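Side-chain contacts in GXWXG domain-containing protein (Thermomonospora curvata, PDB 4MVE), which is of unknown function but joins a GXWXG region and a DUF4334 region in one curled antiparallel sheet: residues Lys12-Gly17 with Tyr144-Arg149; Asp38-Thr43 with Asp120-Val125; Tyr65-Ile70 with Ala109-Asp114. One frame throughout, in Å; residues are numbered along the deposited sequence.

Interaction 1: Lys12-Gly17 with Tyr144-Arg149; sequences KIIASG and YFHLTR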
# COMPACT_ATOMS: atom_id res chain seq x y z
N LYS A 12 -13.52 -2.68 7.76
CA LYS A 12 -14.63 -3.46 7.20
C LYS A 12 -14.50 -3.58 5.67
O LYS A 12 -14.72 -4.67 5.13
CB LYS A 12 -16.00 -2.83 7.57
CG LYS A 12 -16.47 -3.23 8.97
CD LYS A 12 -17.65 -2.41 9.48
CE LYS A 12 -19.00 -3.02 9.16
NZ LYS A 12 -20.08 -2.43 10.01
N ILE A 13 -14.14 -2.46 5.00
CA ILE A 13 -13.94 -2.43 3.54
C ILE A 13 -12.72 -3.31 3.17
O ILE A 13 -12.83 -4.17 2.30
CB ILE A 13 -13.78 -0.97 3.05
CG1 ILE A 13 -15.11 -0.16 3.25
CG2 ILE A 13 -13.31 -0.93 1.57
CD1 ILE A 13 -14.88 1.49 3.36
N ILE A 14 -11.59 -3.12 3.85
CA ILE A 14 -10.35 -3.88 3.62
C ILE A 14 -10.59 -5.39 3.85
O ILE A 14 -10.12 -6.17 3.04
CB ILE A 14 -9.20 -3.35 4.55
CG1 ILE A 14 -8.83 -1.88 4.22
CG2 ILE A 14 -7.95 -4.29 4.57
CD1 ILE A 14 -7.81 -1.26 5.26
N ALA A 15 -11.29 -5.79 4.94
CA ALA A 15 -11.51 -7.21 5.23
C ALA A 15 -12.44 -7.87 4.21
O ALA A 15 -12.28 -9.06 3.94
CB ALA A 15 -12.04 -7.42 6.65
N SER A 16 -13.37 -7.12 3.63
CA SER A 16 -14.29 -7.71 2.65
C SER A 16 -13.76 -7.59 1.17
O SER A 16 -14.37 -8.15 0.28
CB SER A 16 -15.67 -7.06 2.78
OG SER A 16 -15.61 -5.73 2.28
N GLY A 17 -12.67 -6.84 0.94
CA GLY A 17 -12.10 -6.62 -0.39
C GLY A 17 -13.01 -5.80 -1.27
O GLY A 17 -12.90 -5.82 -2.50
N TYR A 144 -5.34 4.94 -3.79
CA TYR A 144 -5.27 4.21 -2.54
C TYR A 144 -5.29 2.71 -2.70
O TYR A 144 -6.01 2.19 -3.54
CB TYR A 144 -6.44 4.66 -1.61
CG TYR A 144 -6.36 6.13 -1.29
CD1 TYR A 144 -5.57 6.60 -0.25
CD2 TYR A 144 -7.05 7.07 -2.07
CE1 TYR A 144 -5.47 7.97 0.02
CE2 TYR A 144 -6.91 8.43 -1.84
CZ TYR A 144 -6.12 8.88 -0.79
OH TYR A 144 -5.98 10.23 -0.58
N PHE A 145 -4.56 2.03 -1.82
CA PHE A 145 -4.56 0.58 -1.76
C PHE A 145 -4.50 0.15 -0.28
O PHE A 145 -4.33 1.00 0.59
CB PHE A 145 -3.41 -0.02 -2.62
CG PHE A 145 -2.02 0.30 -2.10
CD1 PHE A 145 -1.35 1.46 -2.51
CD2 PHE A 145 -1.39 -0.56 -1.20
CE1 PHE A 145 -0.07 1.76 -2.02
CE2 PHE A 145 -0.12 -0.26 -0.69
CZ PHE A 145 0.54 0.89 -1.12
N HIS A 146 -4.61 -1.16 0.01
CA HIS A 146 -4.54 -1.55 1.42
C HIS A 146 -3.59 -2.71 1.61
O HIS A 146 -3.27 -3.37 0.65
CB HIS A 146 -5.94 -1.84 2.00
CG HIS A 146 -6.82 -2.74 1.18
ND1 HIS A 146 -6.65 -4.12 1.19
CD2 HIS A 146 -7.85 -2.44 0.37
CE1 HIS A 146 -7.59 -4.60 0.39
NE2 HIS A 146 -8.34 -3.63 -0.11
N LEU A 147 -3.07 -2.88 2.84
CA LEU A 147 -2.19 -3.97 3.23
C LEU A 147 -2.66 -4.57 4.53
O LEU A 147 -2.97 -3.83 5.47
CB LEU A 147 -0.71 -3.54 3.35
CG LEU A 147 -0.01 -2.92 2.11
CD1 LEU A 147 1.33 -2.27 2.51
CD2 LEU A 147 0.12 -3.94 0.94
N THR A 148 -2.64 -5.90 4.60
CA THR A 148 -2.98 -6.77 5.74
C THR A 148 -1.75 -7.59 6.10
O THR A 148 -1.19 -8.26 5.24
CB THR A 148 -4.20 -7.65 5.42
OG1 THR A 148 -5.25 -6.76 5.03
CG2 THR A 148 -4.66 -8.50 6.64
N ARG A 149 -1.30 -7.47 7.34
CA ARG A 149 -0.09 -8.13 7.83
C ARG A 149 -0.27 -9.65 7.91
O ARG A 149 -1.28 -10.12 8.45
CB ARG A 149 0.29 -7.55 9.21
CG ARG A 149 1.68 -7.95 9.71
CD ARG A 149 1.91 -7.66 11.19
NE ARG A 149 1.70 -6.25 11.57
CZ ARG A 149 2.62 -5.29 11.50
NH1 ARG A 149 3.83 -5.56 11.02
NH2 ARG A 149 2.33 -4.06 11.90

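Interaction 2: Asp38-Thr43 with Asp120-Val125; sequences DFMLGT and DHFRRV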
# COMPACT_ATOMS: atom_id res chain seq x y z
N ASP A 38 9.55 0.97 11.46
CA ASP A 38 9.67 -0.45 11.89
C ASP A 38 8.30 -1.18 11.99
O ASP A 38 8.25 -2.40 11.82
CB ASP A 38 10.50 -0.59 13.17
CG ASP A 38 12.02 -0.41 12.95
OD1 ASP A 38 12.43 -0.03 11.80
OD2 ASP A 38 12.79 -0.61 13.91
N PHE A 39 7.18 -0.43 12.11
CA PHE A 39 5.82 -1.00 12.14
C PHE A 39 5.51 -1.75 10.83
O PHE A 39 4.71 -2.69 10.83
CB PHE A 39 4.81 0.14 12.34
CG PHE A 39 3.34 -0.25 12.33
CD1 PHE A 39 2.67 -0.52 13.52
CD2 PHE A 39 2.61 -0.25 11.14
CE1 PHE A 39 1.31 -0.86 13.51
CE2 PHE A 39 1.26 -0.57 11.14
CZ PHE A 39 0.61 -0.88 12.31
N MSE A 40 6.12 -1.32 9.72
CA MSE A 40 5.90 -1.91 8.42
C MSE A 40 6.69 -3.20 8.20
O MSE A 40 6.39 -3.89 7.23
CB MSE A 40 6.25 -0.91 7.29
CG MSE A 40 5.40 0.35 7.30
SE MSE A 40 3.48 0.03 7.24
CE MSE A 40 3.34 -1.25 5.66
N LEU A 41 7.72 -3.50 9.05
CA LEU A 41 8.57 -4.67 8.83
C LEU A 41 7.74 -6.00 8.84
O LEU A 41 6.94 -6.24 9.74
CB LEU A 41 9.77 -4.71 9.79
CG LEU A 41 10.73 -3.47 9.71
CD1 LEU A 41 11.88 -3.59 10.68
CD2 LEU A 41 11.29 -3.29 8.34
N GLY A 42 7.88 -6.77 7.76
CA GLY A 42 7.16 -8.03 7.57
C GLY A 42 6.54 -8.17 6.20
O GLY A 42 6.71 -7.30 5.33
N THR A 43 5.80 -9.27 5.99
CA THR A 43 5.11 -9.55 4.74
C THR A 43 3.66 -9.14 4.88
O THR A 43 3.03 -9.40 5.92
CB THR A 43 5.30 -11.02 4.34
OG1 THR A 43 6.70 -11.23 4.15
CG2 THR A 43 4.57 -11.39 3.04
N ASP A 120 4.59 5.42 -1.58
CA ASP A 120 3.37 4.94 -0.92
C ASP A 120 3.39 5.38 0.54
O ASP A 120 4.20 4.85 1.31
CB ASP A 120 3.20 3.42 -1.02
CG ASP A 120 3.29 2.83 -2.42
OD1 ASP A 120 2.81 3.48 -3.38
OD2 ASP A 120 3.77 1.69 -2.54
N HIS A 121 2.51 6.32 0.90
CA HIS A 121 2.38 6.91 2.26
C HIS A 121 1.45 6.05 3.08
O HIS A 121 0.30 5.85 2.69
CB HIS A 121 1.87 8.35 2.17
CG HIS A 121 2.70 9.23 1.29
ND1 HIS A 121 3.68 10.09 1.82
CD2 HIS A 121 2.66 9.40 -0.06
CE1 HIS A 121 4.18 10.74 0.79
NE2 HIS A 121 3.58 10.38 -0.36
N PHE A 122 1.95 5.46 4.18
CA PHE A 122 1.16 4.53 4.99
C PHE A 122 0.54 5.17 6.22
O PHE A 122 1.20 5.92 6.95
CB PHE A 122 2.03 3.35 5.42
CG PHE A 122 2.59 2.57 4.28
CD1 PHE A 122 1.74 1.95 3.36
CD2 PHE A 122 3.96 2.47 4.08
CE1 PHE A 122 2.27 1.24 2.28
CE2 PHE A 122 4.48 1.79 2.99
CZ PHE A 122 3.63 1.15 2.11
N ARG A 123 -0.72 4.83 6.50
CA ARG A 123 -1.39 5.26 7.73
C ARG A 123 -1.99 4.03 8.38
O ARG A 123 -2.42 3.13 7.68
CB ARG A 123 -2.47 6.33 7.46
CG ARG A 123 -1.99 7.61 6.81
CD ARG A 123 -1.44 8.69 7.72
NE ARG A 123 -0.99 9.82 6.90
CZ ARG A 123 -1.74 10.87 6.58
NH1 ARG A 123 -2.97 10.98 7.06
NH2 ARG A 123 -1.26 11.82 5.79
N ARG A 124 -2.08 4.01 9.69
CA ARG A 124 -2.59 2.89 10.46
C ARG A 124 -4.11 2.77 10.40
O ARG A 124 -4.81 3.75 10.66
CB ARG A 124 -2.15 3.06 11.96
CG ARG A 124 -2.52 1.87 12.87
CD ARG A 124 -2.11 2.13 14.32
NE ARG A 124 -2.40 0.98 15.19
CZ ARG A 124 -3.54 0.81 15.85
NH1 ARG A 124 -4.51 1.71 15.75
NH2 ARG A 124 -3.73 -0.26 16.60
N VAL A 125 -4.61 1.56 10.15
CA VAL A 125 -6.03 1.20 10.29
C VAL A 125 -6.14 0.50 11.68
O VAL A 125 -6.92 0.93 12.53
CB VAL A 125 -6.61 0.35 9.13
CG1 VAL A 125 -8.01 -0.19 9.48
CG2 VAL A 125 -6.65 1.17 7.85

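Interaction 3: Tyr65-Ile70 with Ala109-Asp114; sequences YGKRFI and AAMIYD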
# COMPACT_ATOMS: atom_id res chain seq x y z
N TYR A 65 0.36 -9.97 -5.26
CA TYR A 65 -0.01 -10.51 -3.95
C TYR A 65 0.10 -9.42 -2.86
O TYR A 65 -0.85 -9.19 -2.12
CB TYR A 65 0.87 -11.71 -3.57
CG TYR A 65 0.65 -12.14 -2.14
CD1 TYR A 65 -0.54 -12.77 -1.76
CD2 TYR A 65 1.58 -11.85 -1.14
CE1 TYR A 65 -0.79 -13.09 -0.43
CE2 TYR A 65 1.34 -12.18 0.19
CZ TYR A 65 0.15 -12.80 0.54
OH TYR A 65 -0.09 -13.17 1.85
N GLY A 66 1.27 -8.80 -2.76
CA GLY A 66 1.52 -7.79 -1.75
C GLY A 66 2.95 -7.27 -1.73
O GLY A 66 3.53 -6.95 -2.78
N LYS A 67 3.50 -7.15 -0.51
CA LYS A 67 4.85 -6.55 -0.28
C LYS A 67 5.57 -7.19 0.87
O LYS A 67 4.92 -7.73 1.78
CB LYS A 67 4.72 -5.03 0.01
CG LYS A 67 3.92 -4.22 -1.01
CD LYS A 67 3.84 -2.73 -0.63
CE LYS A 67 3.08 -1.94 -1.65
NZ LYS A 67 3.84 -1.85 -2.93
N ARG A 68 6.92 -7.15 0.83
CA ARG A 68 7.78 -7.65 1.93
C ARG A 68 8.74 -6.53 2.34
O ARG A 68 9.50 -6.05 1.51
CB ARG A 68 8.57 -8.92 1.57
CG ARG A 68 9.30 -9.51 2.83
CD ARG A 68 9.68 -11.00 2.75
NE ARG A 68 10.74 -11.25 1.76
CZ ARG A 68 11.97 -11.67 2.04
NH1 ARG A 68 12.85 -11.85 1.08
NH2 ARG A 68 12.33 -11.89 3.30
N PHE A 69 8.64 -6.05 3.60
CA PHE A 69 9.54 -5.02 4.11
C PHE A 69 10.65 -5.75 4.93
O PHE A 69 10.36 -6.20 6.04
CB PHE A 69 8.76 -3.97 4.93
CG PHE A 69 7.58 -3.37 4.19
CD1 PHE A 69 7.70 -2.14 3.53
CD2 PHE A 69 6.34 -4.01 4.16
CE1 PHE A 69 6.62 -1.60 2.82
CE2 PHE A 69 5.27 -3.47 3.45
CZ PHE A 69 5.42 -2.28 2.77
N ILE A 70 11.87 -5.94 4.37
CA ILE A 70 12.94 -6.67 5.10
C ILE A 70 13.49 -5.78 6.21
O ILE A 70 13.50 -6.17 7.37
CB ILE A 70 14.13 -7.26 4.25
CG1 ILE A 70 13.82 -7.71 2.78
CG2 ILE A 70 15.00 -8.25 5.02
CD1 ILE A 70 12.81 -8.63 2.54
N ALA A 109 5.61 6.70 7.80
CA ALA A 109 6.40 5.78 7.00
C ALA A 109 5.85 5.74 5.58
O ALA A 109 4.63 5.74 5.35
CB ALA A 109 6.38 4.39 7.62
N ALA A 110 6.76 5.76 4.63
CA ALA A 110 6.41 5.73 3.23
C ALA A 110 7.34 4.79 2.49
O ALA A 110 8.52 4.77 2.79
CB ALA A 110 6.51 7.14 2.65
N MSE A 111 6.81 3.99 1.53
CA MSE A 111 7.72 3.18 0.71
C MSE A 111 8.13 3.99 -0.52
O MSE A 111 7.29 4.55 -1.19
CB MSE A 111 7.06 1.87 0.29
CG MSE A 111 8.06 0.84 -0.17
SE MSE A 111 7.09 -0.52 -1.21
CE MSE A 111 6.63 0.53 -2.75
N ILE A 112 9.42 4.07 -0.81
CA ILE A 112 9.89 4.82 -2.00
C ILE A 112 10.48 3.81 -3.00
O ILE A 112 11.39 3.10 -2.62
CB ILE A 112 10.94 5.89 -1.60
CG1 ILE A 112 10.39 6.84 -0.50
CG2 ILE A 112 11.51 6.64 -2.85
CD1 ILE A 112 11.27 7.98 -0.06
N TYR A 113 10.02 3.78 -4.26
CA TYR A 113 10.65 2.87 -5.24
C TYR A 113 12.05 3.36 -5.52
O TYR A 113 12.28 4.59 -5.58
CB TYR A 113 9.85 2.80 -6.54
CG TYR A 113 8.63 1.89 -6.49
CD1 TYR A 113 7.47 2.28 -5.82
CD2 TYR A 113 8.64 0.65 -7.12
CE1 TYR A 113 6.33 1.46 -5.80
CE2 TYR A 113 7.51 -0.18 -7.11
CZ TYR A 113 6.37 0.21 -6.43
OH TYR A 113 5.26 -0.62 -6.46
N ASP A 114 12.97 2.43 -5.71
CA ASP A 114 14.35 2.77 -6.05
C ASP A 114 14.46 3.34 -7.44
O ASP A 114 15.33 4.18 -7.68
CB ASP A 114 15.26 1.52 -5.98
CG ASP A 114 15.43 0.97 -4.59
OD1 ASP A 114 14.96 1.64 -3.62
OD2 ASP A 114 16.06 -0.10 -4.45
O HOH W 1 3.09 0.05 -4.83

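Interaction 1: Lys12-Gly17 with Tyr144-Arg149
I14, on the last turn of the N-terminal helix 5-16, lies against H146 and T148 of the C-terminal strand 143-149, a helix-on-sheet contact that joins the two ends of the chain on the face of the curled sheet turned away from F145 and L147. H146 is the first residue of the strand to touch the helix. Its ring stands with CG between the backbone N and the carbonyl carbon (chi1 48°), which lays one face against the helix. I14 CA sits over the centre of that face, 4.2 Å from the centroid and only 5° off the ring normal, a CH-pi contact made by the helix backbone itself. The ethyl branch of I14 slides past the stem of the imidazole in the opposite direction: CG1 reaches H146 CB at 3.6 Å, and CD1 follows at 3.8 Å from the same H146 CB. The I14 methyl CG2, anti to its own amide nitrogen, lies over the same face, toward the ND1 edge, and meets H146 ND1 at 3.6 Å. No hydrogen bond crosses the contact, and H146 NE2 is buried by it with no partner in the model; F49 adds an edge-to-face contact with the H146 ring. Two residues on, T148 points back to the helix. On the helix side, G17 is the first residue past the last turn, and its positive phi belongs to a Schellman motif, while M129 and V131 of the neighbouring strand also touch I14. The contact finishes at the hydroxyl of T148, where OG1 lies 3.7 Å from I14 CG2, the methyl that also touches the imidazole.

Interaction 2: Asp38-Thr43 with Asp120-Val125
A Met-aromatic contact between M40 and F122 fastens the 3-10 turn 38-40 to the inner face of strand 118-124, within the curl of the sheet. M40 is a selenomethionine. Its chain is bent twice, at chi2 (-55°) and chi3 (-51°), and this folding brings the terminal methyl over the ring instead of past it: CE stands 4.0 Å from the F122 centroid and 5° off the normal, a CH-pi contact over the centre of the face. The selenium lies nearer the ring's root, with SE 4.0 Å from F122 CG and seen obliquely from the ring centre. The opposite face of F122 receives the carbonyl of its own strand, D120 O lying 3.5 Å above the ring plane and displaced toward the rim, so the ring is sandwiched between a methyl and a carbonyl oxygen. F145, L147 and M111 also touch F122 and make it part of the apolar interior. With F122 cut back to an alanine, the M40 methyl is likely to lose the ring face it rests on, and a gap would probably open between the turn and the strand. Farther along the strand, F39 meets the aliphatic part of R124, CZ coming within 4.2 Å of R124 CG at an oblique angle. R124 is extended as far as NE, and its guanidinium has F39 CE1 near its plane, at the edge; its charge is paired with D127 by a salt bridge. The cation-pi partner of F39 is instead R149. No hydrogen bond links the two segments, and their hold is therefore one of dispersion and aromatic contact, with the arginine charge met by D127 rather than by the turn.

Interaction 3: Tyr65-Ile70 with Ala109-Asp114
F69 sets its ring corner against the stem of M111 across the interior of the curled antiparallel sheet, CE1 lying 4.1 Å from M111 CG in apolar packing. The strands that carry them, 64-71 and 106-113, are not neighbours: their axes pass 10.9 Å apart at 102°, so side chains alone bridge the distance. M111, a selenomethionine, crosses F69 at about a right angle. Its SE is 5.3 Å from the F69 centroid and well to one side of the ring normal, a Met-aromatic contact in which the selenium approaches obliquely and does not cap the face. W44, whose ring plane stands nearly perpendicular to that of F69, is a further aromatic neighbour. M111 runs outstretched from its backbone, CG anti to the backbone N (chi1 -162°), and bends only at chi3; that last turn brings the methyl to K67, with CE 3.7 Å from K67 NZ. K67 itself is extended as far as CE, which lays CD against the selenium, K67 CD to M111 SE being 4.0 Å, and bends at the last torsion, which leaves NZ beside the end of M111. The buried ammonium group has its strongest polar partner in the carbonyl of P77 and also donates to a water, while D120 offers a long, weak ion pair. V75 and P77, on the strand beside 64-71, close in on M111 as well. Y113 comes nearer with its far end than with its root, and its hydroxyl shares that water with the lysine: K67 NZ donates to it at 2.8 Å, and the water lies in the plane of the Y113 ring, 2.8 Å from Y113 OH.

How the interactions relate
From the N terminus, helix 5-16 enters interaction 1 at once, and its partner is the last strand, 143-149, so this contact closes a loop of nearly the whole chain. Inside that loop interaction 2 ties the turn before strand 42-48 to strand 118-124, and inside that again interaction 3 joins strand 64-71 to strand 106-113; the three are nested and none cross. Interactions 2 and 3 both pair the GXWXG region with DUF4334. Backbone bonds G42 O to F69 N and D120 O to M111 N connect them directly. R149 hydrogen-bonds to F39 O in interaction 2; L147, pointing away from the helix, reaches both inner contacts, touching F122, K67 and F69.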